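Local coordinates for protein translation initiation factor eIF2B subunit beta (Schizosaccharomyces pombe, PDB 5B04) that acts as a component of the eIF2B complex, which catalyses exchange of GDP for GTP on the gamma subunit of translation initiation factor eIF2, at residues D196-S201 with V220-R225; Q200-L205 with A228-F233; E209-Q214 with V277-L282. All coordinates share one frame; numbering follows the deposited sequence.

Overall arrangement
All three contacts lie on the same side of the chain's centre, in the Rossmann-like alpha/beta part. Interaction 3 pairs 210-214 and 279-282, neighbouring parallel strands of the mixed sheet; interaction 1 lays the turn 196-201 on helix 218-228, and interaction 2 continues that turn to the loop leaving the same helix. Interactions 1 and 2 share Q200 and S201, their centres about 8 Å apart; that of interaction 3 is about 14 Å from the first and 13 Å from the second. F223 bridges interactions 1 and 3, its CE2 lying 3.9 Å from I281 CD1. L205 ties interaction 2 to both others: CD1 is 3.6 Å from L224 CD2, and CD2 is 3.6 Å from I211 CG1.

Interaction 1: D196-S201 with V220-R225; sequences DIEVQS and VEAFLR
F223 reaches from helix 218-228 across the turn that follows helix 193-197, and S201 sits on its ring. The segment leading into strand 210-214 thus packs on the helix that follows that strand in the Rossmann-like fold. From CB, which is still beside its own helix, the first torsion puts CG anti to the backbone N (chi1 -165°), and the ring extends toward 196-201. CG itself has S201 CB 4.0 Å away. On one side of the ring CD1 approaches the carbonyl oxygen I197 O at 3.6 Å, which lies at the ring edge near its plane; the I197 and F223 side chains cross at about a right angle, with CG2 nearest to CD1. CE1 comes under the backbone N and CA of S201, CE2 meets S201 CB and CA, and at the tip CZ lies 3.4 Å from S201 CA. One face is therefore taken by S201: its CB stands 3.7 Å from the ring centroid and only 6° off the normal, a CH-pi contact. I373 of strand 371-374 and L205 also pack on F223.

Next to the phenylalanine, the E198 chain, extended beyond CG, runs past A222. CB packs on the carbonyl A222 O, and OE1 rests 3.5 Å from A222 CB.

Polar groups of 196-201 are bonded largely within the segment. S201 OG donates to E198 O at 2.6 Å, an oxygen that S201 N also binds, while Q200 NE2 donates to D196 O at 3.2 Å and, outside, to T374 O. With the serine hydroxyl engaged by its own turn, its methylene is what meets the ring. The chemistry is consistent with turn and helix being joined by shape and dispersion, while the side-chain hydrogen bonds serve the turn itself and its tie to strand 371-374.

Interaction 2: Q200-L205 with A228-F233; sequences QSMDHL and AKKRKF
R231 NH1 is gripped by two carbonyl oxygens of the turn 200-205. L205 O accepts from R231 NH1 at 2.6 Å and lies close to the guanidinium plane, 9° out of it. M202 O accepts from R231 NH1 at 3.0 Å, with the donor well above the carbonyl plane, and takes a second, weak bond from R231 NH2. The arginine chain, extended from CG to NE, carries the charged head across to these oxygens. M202 SD then sits over the centre of one guanidinium face, 3.7 Å above its plane, because the methionine chain bends at chi2 (-61°). Its CE continues to K230, 3.8 Å from CD, the two side chains crossing at about a right angle.

The loop 228-233 leads from helix 218-228 into strand 234-238, within the beta-alpha-beta crossover that starts at strand 210-214, and the turn 200-205 precedes that first strand. The delta subunit lies close by: its K118 packs on R231 and its I385 on H204. Deeper in the contact, both residues buried, L205 CD1 touches the tip of the F233 ring, 3.7 Å from CZ and slightly farther from CE2.

Interaction 3: E209-Q214 with V277-L282; sequences EIILTQ and VNKVIL
L212 and I281 join 210-214 and 279-282, neighbouring parallel strands of the mixed sheet of the Rossmann-like fold; the axes of the two short strands are 32° apart in direction. L212 N donates to K279 O at 3.0 Å, and L212 O receives I281 N at 2.9 Å, so L212 bonds through both N and O to the residues flanking V280, as in parallel pairing. Packing is close on both faces here. On one, the L212 and V280 side chains lie side by side, pointing the same way, CD2 against CG2, and L212 CB meets V277 CG1 at 3.6 Å; V302 of helix 299-308 covers L212 and V280. On the other, I211 CG2 touches I281 CD1 at 3.7 Å and I211 CD1 lies on K279 CB, with F223 and V220 of helix 218-228 against I281.

The starting end is looser and more polar, with I210 and N278 partly exposed. N278 OD1 accepts I210 N on an in-plane lone pair, 3.0 Å away, and N278 N returns a bond to I210 O. The E209 carboxylate stacks on the N278 amide, their planes 20° apart, and OE2 makes a long, weak salt bridge of 3.4 Å to K279 NZ; its stronger partner is R276 of a second copy of this protein. An alanine at E209 would probably leave K279 and that R276 without their shared carboxylate and weaken this link between subunits. At the far end T213 OG1, anti to its backbone N (chi1 -169°), donates to I281 O at 2.7 Å, nearly along the C=O axis.

Interaction 1: D196-S201 with V220-R225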
loop_
_atom_site.group_PDB
_atom_site.type_symbol
_atom_site.label_atom_id
_atom_site.label_comp_id
_atom_site.label_asym_id
_atom_site.label_seq_id
_atom_site.Cartn_x
_atom_site.Cartn_y
_atom_site.Cartn_z
ATOM N N ASP C 196 -8.679 -29.069 -4.800
ATOM C CA ASP C 196 -9.589 -28.320 -3.938
ATOM C C ASP C 196 -8.954 -27.054 -3.358
ATOM O O ASP C 196 -9.550 -26.387 -2.512
ATOM C CB ASP C 196 -10.110 -29.213 -2.807
ATOM C CG ASP C 196 -9.024 -30.069 -2.190
ATOM O OD1 ASP C 196 -7.879 -29.587 -2.060
ATOM O OD2 ASP C 196 -9.316 -31.230 -1.835
ATOM N N ILE C 197 -7.748 -26.727 -3.813
ATOM C CA ILE C 197 -7.121 -25.458 -3.456
ATOM C C ILE C 197 -7.378 -24.432 -4.553
ATOM O O ILE C 197 -7.727 -23.283 -4.277
ATOM C CB ILE C 197 -5.598 -25.606 -3.226
ATOM C CG1 ILE C 197 -5.317 -26.038 -1.786
ATOM C CG2 ILE C 197 -4.870 -24.301 -3.510
ATOM C CD1 ILE C 197 -3.844 -26.079 -1.434
ATOM N N GLU C 198 -7.224 -24.868 -5.800
ATOM C CA GLU C 198 -7.369 -23.993 -6.957
ATOM C C GLU C 198 -8.771 -23.397 -7.073
ATOM O O GLU C 198 -8.951 -22.335 -7.669
ATOM C CB GLU C 198 -7.023 -24.755 -8.238
ATOM C CG GLU C 198 -7.963 -25.909 -8.550
ATOM C CD GLU C 198 -7.491 -26.750 -9.720
ATOM O OE1 GLU C 198 -6.488 -26.369 -10.361
ATOM O OE2 GLU C 198 -8.121 -27.791 -9.999
ATOM N N VAL C 199 -9.760 -24.074 -6.499
ATOM C CA VAL C 199 -11.146 -23.629 -6.591
ATOM C C VAL C 199 -11.413 -22.397 -5.731
ATOM O O VAL C 199 -12.430 -21.723 -5.898
ATOM C CB VAL C 199 -12.123 -24.744 -6.179
ATOM C CG1 VAL C 199 -11.969 -25.948 -7.095
ATOM C CG2 VAL C 199 -11.897 -25.139 -4.727
ATOM N N GLN C 200 -10.496 -22.103 -4.815
ATOM C CA GLN C 200 -10.640 -20.953 -3.932
ATOM C C GLN C 200 -10.112 -19.686 -4.594
ATOM O O GLN C 200 -10.140 -18.606 -4.003
ATOM C CB GLN C 200 -9.910 -21.199 -2.611
ATOM C CG GLN C 200 -10.253 -22.525 -1.954
ATOM C CD GLN C 200 -9.414 -22.799 -0.722
ATOM O OE1 GLN C 200 -9.395 -22.008 0.220
ATOM N NE2 GLN C 200 -8.710 -23.925 -0.727
ATOM N N SER C 201 -9.632 -19.825 -5.827
ATOM C CA SER C 201 -9.058 -18.704 -6.561
ATOM C C SER C 201 -10.118 -17.703 -7.000
ATOM O O SER C 201 -9.819 -16.535 -7.241
ATOM C CB SER C 201 -8.285 -19.207 -7.779
ATOM O OG SER C 201 -9.138 -19.905 -8.670
ATOM N N VAL C 220 0.492 -22.979 -6.680
ATOM C CA VAL C 220 0.206 -21.617 -7.117
ATOM C C VAL C 220 -0.210 -21.594 -8.585
ATOM O O VAL C 220 -1.161 -20.906 -8.958
ATOM C CB VAL C 220 1.422 -20.689 -6.910
ATOM C CG1 VAL C 220 1.236 -19.375 -7.654
ATOM C CG2 VAL C 220 1.655 -20.442 -5.427
ATOM N N GLU C 221 0.501 -22.356 -9.410
ATOM C CA GLU C 221 0.198 -22.433 -10.835
ATOM C C GLU C 221 -1.228 -22.923 -11.068
ATOM O O GLU C 221 -1.949 -22.379 -11.901
ATOM C CB GLU C 221 1.193 -23.347 -11.550
ATOM C CG GLU C 221 0.985 -23.429 -13.054
ATOM C CD GLU C 221 1.999 -24.324 -13.738
ATOM O OE1 GLU C 221 3.018 -24.667 -13.101
ATOM O OE2 GLU C 221 1.778 -24.686 -14.914
ATOM N N ALA C 222 -1.630 -23.947 -10.321
ATOM C CA ALA C 222 -2.990 -24.469 -10.405
ATOM C C ALA C 222 -3.996 -23.407 -9.976
ATOM O O ALA C 222 -5.034 -23.221 -10.612
ATOM C CB ALA C 222 -3.135 -25.717 -9.549
ATOM N N PHE C 223 -3.667 -22.718 -8.887
ATOM C CA PHE C 223 -4.480 -21.636 -8.344
ATOM C C PHE C 223 -4.750 -20.566 -9.399
ATOM O O PHE C 223 -5.883 -20.126 -9.579
ATOM C CB PHE C 223 -3.775 -21.028 -7.128
ATOM C CG PHE C 223 -4.647 -20.150 -6.276
ATOM C CD1 PHE C 223 -5.496 -20.701 -5.330
ATOM C CD2 PHE C 223 -4.590 -18.771 -6.395
ATOM C CE1 PHE C 223 -6.287 -19.894 -4.534
ATOM C CE2 PHE C 223 -5.379 -17.959 -5.602
ATOM C CZ PHE C 223 -6.225 -18.521 -4.668
ATOM N N LEU C 224 -3.697 -20.168 -10.106
ATOM C CA LEU C 224 -3.799 -19.128 -11.125
ATOM C C LEU C 224 -4.600 -19.583 -12.342
ATOM O O LEU C 224 -5.483 -18.868 -12.816
ATOM C CB LEU C 224 -2.404 -18.679 -11.567
ATOM C CG LEU C 224 -1.520 -18.012 -10.511
ATOM C CD1 LEU C 224 -0.133 -17.741 -11.071
ATOM C CD2 LEU C 224 -2.157 -16.727 -10.011
ATOM N N ARG C 225 -4.287 -20.774 -12.842
ATOM C CA ARG C 225 -4.898 -21.274 -14.070
ATOM C C ARG C 225 -6.376 -21.613 -13.896
ATOM O O ARG C 225 -7.138 -21.593 -14.862
ATOM C CB ARG C 225 -4.136 -22.499 -14.578
ATOM C CG ARG C 225 -2.688 -22.207 -14.943
ATOM C CD ARG C 225 -1.921 -23.478 -15.269
ATOM N NE ARG C 225 -2.350 -24.074 -16.529
ATOM C CZ ARG C 225 -1.801 -25.159 -17.065
ATOM N NH1 ARG C 225 -0.799 -25.770 -16.446
ATOM N NH2 ARG C 225 -2.254 -25.635 -18.216
#

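Interaction 2: Q200-L205 with A228-F233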
loop_
_atom_site.group_PDB
_atom_site.type_symbol
_atom_site.label_atom_id
_atom_site.label_comp_id
_atom_site.label_asym_id
_atom_site.label_seq_id
_atom_site.Cartn_x
_atom_site.Cartn_y
_atom_site.Cartn_z
ATOM N N GLN C 200 -10.496 -22.103 -4.815
ATOM C CA GLN C 200 -10.640 -20.953 -3.932
ATOM C C GLN C 200 -10.112 -19.686 -4.594
ATOM O O GLN C 200 -10.140 -18.606 -4.003
ATOM C CB GLN C 200 -9.910 -21.199 -2.611
ATOM C CG GLN C 200 -10.253 -22.525 -1.954
ATOM C CD GLN C 200 -9.414 -22.799 -0.722
ATOM O OE1 GLN C 200 -9.395 -22.008 0.220
ATOM N NE2 GLN C 200 -8.710 -23.925 -0.727
ATOM N N SER C 201 -9.632 -19.825 -5.827
ATOM C CA SER C 201 -9.058 -18.704 -6.561
ATOM C C SER C 201 -10.118 -17.703 -7.000
ATOM O O SER C 201 -9.819 -16.535 -7.241
ATOM C CB SER C 201 -8.285 -19.207 -7.779
ATOM O OG SER C 201 -9.138 -19.905 -8.670
ATOM N N MET C 202 -11.360 -18.165 -7.098
ATOM C CA MET C 202 -12.460 -17.313 -7.532
ATOM C C MET C 202 -12.870 -16.314 -6.452
ATOM O O MET C 202 -13.741 -15.473 -6.675
ATOM C CB MET C 202 -13.662 -18.166 -7.940
ATOM C CG MET C 202 -13.428 -19.015 -9.179
ATOM S SD MET C 202 -13.062 -18.021 -10.639
ATOM C CE MET C 202 -13.083 -19.273 -11.921
ATOM N N ASP C 203 -12.240 -16.407 -5.285
ATOM C CA ASP C 203 -12.542 -15.503 -4.181
ATOM C C ASP C 203 -11.429 -14.484 -3.954
ATOM O O ASP C 203 -11.579 -13.563 -3.153
ATOM C CB ASP C 203 -12.785 -16.294 -2.893
ATOM C CG ASP C 203 -14.015 -17.175 -2.973
ATOM O OD1 ASP C 203 -14.922 -16.860 -3.770
ATOM O OD2 ASP C 203 -14.076 -18.183 -2.236
ATOM N N HIS C 204 -10.313 -14.650 -4.659
ATOM C CA HIS C 204 -9.151 -13.794 -4.438
ATOM C C HIS C 204 -8.510 -13.327 -5.741
ATOM O O HIS C 204 -7.784 -12.332 -5.761
ATOM C CB HIS C 204 -8.123 -14.527 -3.574
ATOM C CG HIS C 204 -8.675 -15.014 -2.271
ATOM N ND1 HIS C 204 -9.047 -14.161 -1.255
ATOM C CD2 HIS C 204 -8.931 -16.266 -1.823
ATOM C CE1 HIS C 204 -9.504 -14.866 -0.236
ATOM N NE2 HIS C 204 -9.443 -16.146 -0.554
ATOM N N LEU C 205 -8.774 -14.045 -6.827
ATOM C CA LEU C 205 -8.314 -13.625 -8.146
ATOM C C LEU C 205 -9.468 -13.056 -8.961
ATOM O O LEU C 205 -10.446 -13.749 -9.235
ATOM C CB LEU C 205 -7.668 -14.789 -8.898
ATOM C CG LEU C 205 -6.293 -15.241 -8.410
ATOM C CD1 LEU C 205 -5.712 -16.280 -9.355
ATOM C CD2 LEU C 205 -5.361 -14.052 -8.277
ATOM N N ALA C 228 -8.061 -18.522 -14.301
ATOM C CA ALA C 228 -7.714 -17.995 -15.617
ATOM C C ALA C 228 -8.695 -18.411 -16.708
ATOM O O ALA C 228 -8.803 -17.741 -17.736
ATOM C CB ALA C 228 -6.312 -18.431 -15.994
ATOM N N LYS C 229 -9.398 -19.518 -16.492
ATOM C CA LYS C 229 -10.339 -20.025 -17.486
ATOM C C LYS C 229 -11.491 -19.054 -17.712
ATOM O O LYS C 229 -11.942 -18.865 -18.841
ATOM C CB LYS C 229 -10.895 -21.384 -17.063
ATOM C CG LYS C 229 -9.886 -22.522 -17.082
ATOM C CD LYS C 229 -10.375 -23.705 -16.252
ATOM C CE LYS C 229 -11.366 -23.266 -15.179
ATOM N NZ LYS C 229 -11.714 -24.363 -14.237
ATOM N N LYS C 230 -11.963 -18.440 -16.633
ATOM C CA LYS C 230 -13.114 -17.550 -16.708
ATOM C C LYS C 230 -12.719 -16.082 -16.579
ATOM O O LYS C 230 -13.428 -15.198 -17.058
ATOM C CB LYS C 230 -14.133 -17.913 -15.624
ATOM C CG LYS C 230 -14.783 -19.277 -15.819
ATOM C CD LYS C 230 -15.722 -19.617 -14.671
ATOM C CE LYS C 230 -16.396 -20.963 -14.890
ATOM N NZ LYS C 230 -17.273 -21.340 -13.748
ATOM N N ARG C 231 -11.585 -15.825 -15.935
ATOM C CA ARG C 231 -11.149 -14.455 -15.684
ATOM C C ARG C 231 -9.759 -14.176 -16.242
ATOM O O ARG C 231 -8.828 -14.955 -16.041
ATOM C CB ARG C 231 -11.177 -14.161 -14.184
ATOM C CG ARG C 231 -12.534 -14.398 -13.549
ATOM C CD ARG C 231 -12.501 -14.154 -12.053
ATOM N NE ARG C 231 -13.783 -14.471 -11.432
ATOM C CZ ARG C 231 -14.012 -14.426 -10.124
ATOM N NH1 ARG C 231 -13.042 -14.074 -9.292
ATOM N NH2 ARG C 231 -15.211 -14.731 -9.648
ATOM N N LYS C 232 -9.626 -13.054 -16.942
ATOM C CA LYS C 232 -8.347 -12.665 -17.520
ATOM C C LYS C 232 -7.672 -11.585 -16.681
ATOM O O LYS C 232 -8.201 -10.485 -16.516
ATOM C CB LYS C 232 -8.533 -12.184 -18.960
ATOM C CG LYS C 232 -9.276 -13.172 -19.843
ATOM C CD LYS C 232 -8.577 -13.357 -21.180
ATOM C CE LYS C 232 -8.628 -14.810 -21.629
ATOM N NZ LYS C 232 -7.993 -15.008 -22.961
ATOM N N PHE C 233 -6.500 -11.915 -16.151
ATOM C CA PHE C 233 -5.747 -10.998 -15.307
ATOM C C PHE C 233 -4.267 -11.028 -15.673
ATOM O O PHE C 233 -3.888 -11.577 -16.707
ATOM C CB PHE C 233 -5.942 -11.345 -13.827
ATOM C CG PHE C 233 -5.717 -12.798 -13.510
ATOM C CD1 PHE C 233 -6.758 -13.710 -13.593
ATOM C CD2 PHE C 233 -4.467 -13.252 -13.125
ATOM C CE1 PHE C 233 -6.555 -15.045 -13.303
ATOM C CE2 PHE C 233 -4.258 -14.587 -12.831
ATOM C CZ PHE C 233 -5.303 -15.485 -12.920
#

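Interaction 3: E209-Q214 with V277-L282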
loop_
_atom_site.group_PDB
_atom_site.type_symbol
_atom_site.label_atom_id
_atom_site.label_comp_id
_atom_site.label_asym_id
_atom_site.label_seq_id
_atom_site.Cartn_x
_atom_site.Cartn_y
_atom_site.Cartn_z
ATOM N N GLU C 209 -6.677 -7.538 -12.255
ATOM C CA GLU C 209 -5.774 -7.405 -11.118
ATOM C C GLU C 209 -4.362 -7.800 -11.535
ATOM O O GLU C 209 -4.175 -8.501 -12.530
ATOM C CB GLU C 209 -6.237 -8.265 -9.938
ATOM C CG GLU C 209 -7.350 -7.650 -9.104
ATOM C CD GLU C 209 -7.550 -8.369 -7.781
ATOM O OE1 GLU C 209 -7.146 -9.547 -7.675
ATOM O OE2 GLU C 209 -8.106 -7.756 -6.845
ATOM N N ILE C 210 -3.370 -7.343 -10.779
ATOM C CA ILE C 210 -1.985 -7.712 -11.039
ATOM C C ILE C 210 -1.423 -8.524 -9.878
ATOM O O ILE C 210 -1.406 -8.064 -8.736
ATOM C CB ILE C 210 -1.101 -6.477 -11.280
ATOM C CG1 ILE C 210 -1.492 -5.796 -12.592
ATOM C CG2 ILE C 210 0.368 -6.870 -11.311
ATOM C CD1 ILE C 210 -0.583 -4.652 -12.982
ATOM N N ILE C 211 -0.965 -9.734 -10.181
ATOM C CA ILE C 211 -0.482 -10.649 -9.154
ATOM C C ILE C 211 1.021 -10.883 -9.253
ATOM O O ILE C 211 1.533 -11.241 -10.313
ATOM C CB ILE C 211 -1.200 -12.007 -9.238
ATOM C CG1 ILE C 211 -2.716 -11.806 -9.240
ATOM C CG2 ILE C 211 -0.771 -12.910 -8.092
ATOM C CD1 ILE C 211 -3.231 -11.051 -8.034
ATOM N N LEU C 212 1.723 -10.679 -8.145
ATOM C CA LEU C 212 3.150 -10.966 -8.091
ATOM C C LEU C 212 3.402 -12.326 -7.457
ATOM O O LEU C 212 2.911 -12.618 -6.366
ATOM C CB LEU C 212 3.901 -9.886 -7.314
ATOM C CG LEU C 212 5.388 -10.180 -7.090
ATOM C CD1 LEU C 212 6.129 -10.244 -8.418
ATOM C CD2 LEU C 212 6.020 -9.150 -6.168
ATOM N N THR C 213 4.168 -13.158 -8.152
ATOM C CA THR C 213 4.579 -14.445 -7.613
ATOM C C THR C 213 6.062 -14.651 -7.888
ATOM O O THR C 213 6.652 -13.945 -8.708
ATOM C CB THR C 213 3.768 -15.606 -8.215
ATOM O OG1 THR C 213 4.019 -16.804 -7.469
ATOM C CG2 THR C 213 4.145 -15.826 -9.672
ATOM N N GLN C 214 6.665 -15.611 -7.197
ATOM C CA GLN C 214 8.083 -15.881 -7.374
ATOM C C GLN C 214 8.353 -17.378 -7.461
ATOM O O GLN C 214 7.671 -18.179 -6.820
ATOM C CB GLN C 214 8.893 -15.272 -6.230
ATOM C CG GLN C 214 10.381 -15.194 -6.511
ATOM C CD GLN C 214 11.203 -15.053 -5.251
ATOM O OE1 GLN C 214 12.189 -14.318 -5.219
ATOM N NE2 GLN C 214 10.804 -15.767 -4.206
ATOM N N VAL C 277 1.118 -3.656 -7.930
ATOM C CA VAL C 277 0.719 -5.025 -7.622
ATOM C C VAL C 277 -0.378 -5.054 -6.565
ATOM O O VAL C 277 -0.256 -4.424 -5.513
ATOM C CB VAL C 277 1.911 -5.872 -7.130
ATOM C CG1 VAL C 277 1.443 -7.263 -6.730
ATOM C CG2 VAL C 277 2.984 -5.957 -8.200
ATOM N N ASN C 278 -1.449 -5.790 -6.850
ATOM C CA ASN C 278 -2.561 -5.924 -5.919
ATOM C C ASN C 278 -2.294 -6.961 -4.836
ATOM O O ASN C 278 -2.525 -6.711 -3.653
ATOM C CB ASN C 278 -3.843 -6.290 -6.670
ATOM C CG ASN C 278 -4.312 -5.188 -7.597
ATOM O OD1 ASN C 278 -4.294 -5.339 -8.818
ATOM N ND2 ASN C 278 -4.740 -4.072 -7.019
ATOM N N LYS C 279 -1.810 -8.128 -5.247
ATOM C CA LYS C 279 -1.624 -9.244 -4.328
ATOM C C LYS C 279 -0.338 -10.017 -4.597
ATOM O O LYS C 279 0.076 -10.177 -5.746
ATOM C CB LYS C 279 -2.815 -10.203 -4.410
ATOM C CG LYS C 279 -4.117 -9.643 -3.864
ATOM C CD LYS C 279 -5.307 -10.477 -4.310
ATOM C CE LYS C 279 -6.592 -9.990 -3.661
ATOM N NZ LYS C 279 -6.761 -8.517 -3.798
ATOM N N VAL C 280 0.285 -10.495 -3.526
ATOM C CA VAL C 280 1.409 -11.415 -3.635
ATOM C C VAL C 280 0.935 -12.831 -3.334
ATOM O O VAL C 280 0.345 -13.087 -2.284
ATOM C CB VAL C 280 2.560 -11.039 -2.677
ATOM C CG1 VAL C 280 3.415 -12.257 -2.355
ATOM C CG2 VAL C 280 3.407 -9.935 -3.277
ATOM N N ILE C 281 1.181 -13.745 -4.266
ATOM C CA ILE C 281 0.817 -15.141 -4.067
ATOM C C ILE C 281 2.059 -16.022 -4.116
ATOM O O ILE C 281 2.689 -16.175 -5.164
ATOM C CB ILE C 281 -0.201 -15.616 -5.116
ATOM C CG1 ILE C 281 -1.514 -14.848 -4.956
ATOM C CG2 ILE C 281 -0.444 -17.110 -4.982
ATOM C CD1 ILE C 281 -2.602 -15.286 -5.910
ATOM N N LEU C 282 2.410 -16.595 -2.970
ATOM C CA LEU C 282 3.624 -17.390 -2.857
ATOM C C LEU C 282 3.341 -18.842 -2.503
ATOM O O LEU C 282 2.392 -19.147 -1.779
ATOM C CB LEU C 282 4.557 -16.792 -1.803
ATOM C CG LEU C 282 5.211 -15.446 -2.107
ATOM C CD1 LEU C 282 6.196 -15.084 -1.008
ATOM C CD2 LEU C 282 5.899 -15.478 -3.461
#